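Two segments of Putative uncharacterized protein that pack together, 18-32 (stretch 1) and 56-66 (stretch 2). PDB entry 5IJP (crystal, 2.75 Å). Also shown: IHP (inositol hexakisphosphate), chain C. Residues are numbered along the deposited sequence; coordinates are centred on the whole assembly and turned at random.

Stretch 1, residues 18-32: HYIDYDGLKADLKRA
Stretch 2, residues 56-66: SRFVSKLEAEL

Stretch 1 enters as a loop, extended at Tyr19 and Ile20, and becomes helical from Tyr22, whereas stretch 2 is helical throughout, 56-66. The two helix axes run antiparallel (176°) with a closest approach of 10.4 Å. CA-CA pairs set the register: Ile20 with Glu65 at 6.2 Å, Leu25 with Leu62 at 7.3 Å, and Asp28 with Phe58 at 6.8 Å. The contact buries 536 Å² in total.

Tyr19 (phi/psi -77/167) and Ile20 (-66/140) lead to Asp21 (-89/65), the N-cap residue. Here Glu65, folded back by chi1 m and chi2 m, accepts a hydrogen bond: Asp21 N to Glu65 OE1 is 2.9 Å, with an N-H...O angle of 132°. A carboxylate thus serves an amide at the start of the helix.

Tyr22 (chi1 t) points away from stretch 2 and binds inositol hexakisphosphate, Tyr22 OH to IHP O43 at 2.7 Å.

Leu25 (m, t) points toward stretch 2 and packs as a knob among Phe58, Lys61, Leu62 and Glu65. Its CD2 lies 3.8 Å from Phe58 CE1 and 4.0 Å from Leu62 CD1 (Leu62 t, p), an apolar fit.

Lys26 (t, t, m, t) points away and also binds the ligand, Lys26 NZ to IHP O25 at 3.1 Å.

Asp28 (chi1 t) forms a salt bridge with Arg57 (t, t, p): OD1 to NE is 3.3 Å, and the 160° N-H...O angle places the oxygen near the guanidinium plane. Asp28 OD2 approaches the Phe58 ring edge, 3.3 Å from CD1.

Leu29 (m, t) starts sideways, but its end comes nearer; CD2 sits over a face of the Phe58 ring (chi1 t, chi2 76°), 3.9 Å from the centroid and 19° off the normal, a CH-pi contact.

Lys30 (m, m, t, t), also directed away, adds Lys30 NZ to IHP O36 at 3.2 Å.

Finally, Arg31 O lies 2.8 Å from Arg57 NH2.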

# COMPACT_ATOMS: atom_id res chain seq x y z
N HIS A 18 -0.47 -7.87 -6.75
CA HIS A 18 0.55 -7.01 -6.14
C HIS A 18 0.56 -6.98 -4.60
O HIS A 18 1.33 -6.21 -4.02
CB HIS A 18 0.44 -5.59 -6.72
CG HIS A 18 0.55 -5.55 -8.21
ND1 HIS A 18 -0.57 -5.70 -9.01
CD2 HIS A 18 1.64 -5.43 -8.99
CE1 HIS A 18 -0.12 -5.64 -10.26
NE2 HIS A 18 1.20 -5.48 -10.29
N TYR A 19 -0.24 -7.84 -3.95
CA TYR A 19 -0.28 -7.94 -2.48
C TYR A 19 0.94 -8.72 -1.97
O TYR A 19 1.64 -9.36 -2.76
CB TYR A 19 -1.58 -8.61 -2.01
CG TYR A 19 -2.80 -7.73 -2.11
CD1 TYR A 19 -3.15 -6.88 -1.07
CD2 TYR A 19 -3.62 -7.76 -3.23
CE1 TYR A 19 -4.28 -6.07 -1.15
CE2 TYR A 19 -4.76 -6.96 -3.32
CZ TYR A 19 -5.08 -6.11 -2.28
OH TYR A 19 -6.20 -5.31 -2.36
N ILE A 20 1.19 -8.67 -0.64
CA ILE A 20 2.31 -9.38 0.01
C ILE A 20 2.12 -10.88 -0.10
O ILE A 20 1.00 -11.38 0.10
CB ILE A 20 2.52 -9.01 1.51
CG1 ILE A 20 1.75 -7.75 1.95
CG2 ILE A 20 4.00 -8.90 1.85
CD1 ILE A 20 0.44 -8.06 2.67
N ASP A 21 3.21 -11.62 -0.36
CA ASP A 21 3.17 -13.08 -0.40
C ASP A 21 3.46 -13.54 1.03
O ASP A 21 4.52 -14.12 1.32
CB ASP A 21 4.19 -13.64 -1.42
CG ASP A 21 4.06 -15.12 -1.74
OD1 ASP A 21 2.97 -15.69 -1.49
OD2 ASP A 21 5.03 -15.70 -2.27
N TYR A 22 2.53 -13.21 1.95
CA TYR A 22 2.58 -13.49 3.38
C TYR A 22 2.74 -14.98 3.67
O TYR A 22 3.56 -15.35 4.50
CB TYR A 22 1.34 -12.92 4.09
CG TYR A 22 1.48 -12.79 5.59
CD1 TYR A 22 2.06 -11.65 6.15
CD2 TYR A 22 1.01 -13.77 6.44
CE1 TYR A 22 2.19 -11.52 7.53
CE2 TYR A 22 1.13 -13.65 7.83
CZ TYR A 22 1.72 -12.52 8.37
OH TYR A 22 1.85 -12.39 9.73
N ASP A 23 1.97 -15.83 2.96
CA ASP A 23 2.03 -17.29 3.09
C ASP A 23 3.33 -17.85 2.51
O ASP A 23 3.85 -18.83 3.04
CB ASP A 23 0.80 -17.94 2.43
CG ASP A 23 -0.54 -17.65 3.11
OD1 ASP A 23 -0.58 -16.77 4.00
OD2 ASP A 23 -1.54 -18.29 2.74
N GLY A 24 3.83 -17.21 1.46
CA GLY A 24 5.08 -17.57 0.79
C GLY A 24 6.30 -17.27 1.64
O GLY A 24 7.22 -18.09 1.70
N LEU A 25 6.30 -16.10 2.30
CA LEU A 25 7.38 -15.66 3.19
C LEU A 25 7.37 -16.45 4.51
O LEU A 25 8.44 -16.70 5.07
CB LEU A 25 7.30 -14.15 3.46
CG LEU A 25 7.68 -13.21 2.31
CD1 LEU A 25 6.92 -11.91 2.40
CD2 LEU A 25 9.18 -12.95 2.28
N LYS A 26 6.17 -16.84 4.98
CA LYS A 26 5.96 -17.63 6.20
C LYS A 26 6.53 -19.04 6.01
O LYS A 26 7.15 -19.58 6.93
CB LYS A 26 4.46 -17.71 6.53
CG LYS A 26 4.14 -18.04 7.99
CD LYS A 26 2.68 -18.46 8.19
CE LYS A 26 1.70 -17.31 8.21
NZ LYS A 26 0.29 -17.78 8.28
N ALA A 27 6.33 -19.62 4.81
CA ALA A 27 6.82 -20.94 4.42
C ALA A 27 8.35 -20.95 4.28
O ALA A 27 8.98 -21.97 4.57
CB ALA A 27 6.18 -21.37 3.11
N ASP A 28 8.93 -19.81 3.86
CA ASP A 28 10.37 -19.61 3.70
C ASP A 28 11.10 -19.64 5.05
O ASP A 28 12.26 -20.07 5.11
CB ASP A 28 10.65 -18.29 2.96
CG ASP A 28 12.06 -18.16 2.43
OD1 ASP A 28 12.33 -18.71 1.34
OD2 ASP A 28 12.89 -17.51 3.10
N LEU A 29 10.42 -19.18 6.12
CA LEU A 29 10.95 -19.15 7.49
C LEU A 29 11.08 -20.56 8.08
O LEU A 29 11.92 -20.78 8.96
CB LEU A 29 10.04 -18.29 8.40
CG LEU A 29 10.03 -16.79 8.13
CD1 LEU A 29 8.85 -16.13 8.82
CD2 LEU A 29 11.32 -16.14 8.59
N LYS A 30 10.24 -21.50 7.61
CA LYS A 30 10.23 -22.90 8.04
C LYS A 30 11.31 -23.71 7.30
O LYS A 30 11.67 -24.80 7.76
CB LYS A 30 8.84 -23.52 7.81
CG LYS A 30 7.67 -22.79 8.48
CD LYS A 30 7.43 -23.21 9.92
CE LYS A 30 6.31 -22.44 10.56
NZ LYS A 30 6.10 -22.83 11.97
N ARG A 31 11.82 -23.18 6.17
CA ARG A 31 12.83 -23.82 5.33
C ARG A 31 14.27 -23.49 5.75
O ARG A 31 15.05 -22.94 4.95
CB ARG A 31 12.58 -23.52 3.84
CG ARG A 31 11.41 -24.30 3.24
CD ARG A 31 11.17 -23.94 1.78
NE ARG A 31 10.47 -22.66 1.63
CZ ARG A 31 10.05 -22.16 0.47
NH1 ARG A 31 10.26 -22.83 -0.66
NH2 ARG A 31 9.43 -20.99 0.43
N ALA A 32 14.64 -23.83 7.00
CA ALA A 32 15.98 -23.63 7.54
C ALA A 32 16.90 -24.76 7.05
O ALA A 32 16.46 -25.90 6.96
CB ALA A 32 15.94 -23.60 9.06
N SER A 56 20.02 -14.48 3.85
CA SER A 56 20.25 -13.82 2.55
C SER A 56 19.13 -14.13 1.56
O SER A 56 18.73 -13.25 0.80
CB SER A 56 21.60 -14.25 1.97
OG SER A 56 22.67 -13.87 2.82
N ARG A 57 18.60 -15.37 1.60
CA ARG A 57 17.50 -15.85 0.76
C ARG A 57 16.19 -15.15 1.15
O ARG A 57 15.43 -14.74 0.26
CB ARG A 57 17.37 -17.38 0.89
CG ARG A 57 16.32 -18.01 -0.03
CD ARG A 57 16.05 -19.47 0.29
NE ARG A 57 15.43 -19.65 1.61
CZ ARG A 57 16.01 -20.27 2.63
NH1 ARG A 57 17.22 -20.79 2.50
NH2 ARG A 57 15.37 -20.38 3.79
N PHE A 58 15.92 -15.01 2.47
CA PHE A 58 14.71 -14.37 2.99
C PHE A 58 14.67 -12.87 2.70
O PHE A 58 13.63 -12.38 2.28
CB PHE A 58 14.52 -14.65 4.50
CG PHE A 58 13.23 -14.14 5.08
CD1 PHE A 58 12.03 -14.80 4.84
CD2 PHE A 58 13.21 -13.02 5.89
CE1 PHE A 58 10.83 -14.33 5.38
CE2 PHE A 58 12.01 -12.55 6.44
CZ PHE A 58 10.83 -13.21 6.18
N VAL A 59 15.80 -12.15 2.92
CA VAL A 59 15.92 -10.70 2.68
C VAL A 59 15.67 -10.38 1.20
O VAL A 59 14.90 -9.47 0.91
CB VAL A 59 17.26 -10.11 3.22
CG1 VAL A 59 17.43 -8.64 2.83
CG2 VAL A 59 17.36 -10.27 4.73
N SER A 60 16.27 -11.18 0.28
CA SER A 60 16.10 -11.04 -1.17
C SER A 60 14.64 -11.25 -1.58
O SER A 60 14.13 -10.50 -2.42
CB SER A 60 17.00 -12.02 -1.91
OG SER A 60 18.37 -11.73 -1.67
N LYS A 61 13.95 -12.24 -0.96
CA LYS A 61 12.54 -12.55 -1.21
C LYS A 61 11.63 -11.46 -0.63
O LYS A 61 10.61 -11.14 -1.24
CB LYS A 61 12.18 -13.92 -0.62
N LEU A 62 12.01 -10.88 0.53
CA LEU A 62 11.28 -9.81 1.21
C LEU A 62 11.40 -8.48 0.46
O LEU A 62 10.41 -7.75 0.36
CB LEU A 62 11.77 -9.67 2.66
CG LEU A 62 10.97 -8.77 3.61
CD1 LEU A 62 9.66 -9.42 4.03
CD2 LEU A 62 11.78 -8.43 4.84
N GLU A 63 12.61 -8.18 -0.06
CA GLU A 63 12.89 -6.96 -0.83
C GLU A 63 12.16 -6.98 -2.17
O GLU A 63 11.65 -5.95 -2.60
CB GLU A 63 14.40 -6.75 -1.03
CG GLU A 63 15.11 -6.22 0.21
CD GLU A 63 16.62 -6.12 0.13
OE1 GLU A 63 17.25 -6.95 -0.58
OE2 GLU A 63 17.18 -5.24 0.81
N ALA A 64 12.08 -8.17 -2.81
CA ALA A 64 11.38 -8.39 -4.09
C ALA A 64 9.88 -8.14 -3.92
O ALA A 64 9.24 -7.59 -4.82
CB ALA A 64 11.62 -9.80 -4.59
N GLU A 65 9.32 -8.52 -2.75
CA GLU A 65 7.92 -8.31 -2.40
C GLU A 65 7.68 -6.84 -2.07
O GLU A 65 6.61 -6.32 -2.38
CB GLU A 65 7.50 -9.21 -1.23
CG GLU A 65 7.22 -10.66 -1.63
CD GLU A 65 6.09 -10.86 -2.62
OE1 GLU A 65 4.94 -10.44 -2.32
OE2 GLU A 65 6.34 -11.45 -3.69
N LEU A 66 8.68 -6.17 -1.46
CA LEU A 66 8.63 -4.76 -1.09
C LEU A 66 8.60 -3.86 -2.33
O LEU A 66 7.87 -2.87 -2.34
CB LEU A 66 9.81 -4.39 -0.17
CG LEU A 66 9.61 -3.15 0.70
CD1 LEU A 66 9.08 -3.53 2.08
CD2 LEU A 66 10.90 -2.38 0.85
C1 IHP C . 0.76 -18.62 13.13
C2 IHP C . -0.41 -17.72 13.51
C3 IHP C . -1.30 -17.40 12.32
C4 IHP C . -1.75 -18.67 11.60
C5 IHP C . -0.57 -19.56 11.22
C6 IHP C . 0.29 -19.88 12.43
O11 IHP C . 1.44 -19.00 14.35
P1 IHP C . 3.03 -19.08 14.68
O21 IHP C . 3.24 -19.19 16.16
O31 IHP C . 3.56 -20.29 13.92
O41 IHP C . 3.66 -17.81 14.09
O12 IHP C . 0.12 -16.48 14.03
P2 IHP C . -0.15 -15.86 15.52
O22 IHP C . 1.00 -16.37 16.39
O32 IHP C . -1.49 -16.25 16.05
O42 IHP C . 0.01 -14.34 15.37
O13 IHP C . -0.57 -16.57 11.40
P3 IHP C . -0.77 -15.02 11.00
O23 IHP C . -1.34 -14.92 9.63
O33 IHP C . -1.68 -14.39 12.06
O43 IHP C . 0.60 -14.38 11.12
O14 IHP C . -2.44 -18.29 10.39
P4 IHP C . -4.08 -18.16 10.21
O24 IHP C . -4.30 -16.95 9.29
O34 IHP C . -4.64 -19.42 9.65
O44 IHP C . -4.67 -17.81 11.59
O15 IHP C . -1.10 -20.80 10.69
P5 IHP C . -1.06 -21.45 9.23
O25 IHP C . 0.19 -20.90 8.53
O35 IHP C . -2.29 -20.91 8.50
O45 IHP C . -1.05 -22.94 9.34
O16 IHP C . 1.46 -20.59 11.97
P6 IHP C . 1.79 -22.13 11.69
O26 IHP C . 0.50 -22.93 11.94
O36 IHP C . 2.92 -22.58 12.56
O46 IHP C . 2.12 -22.23 10.20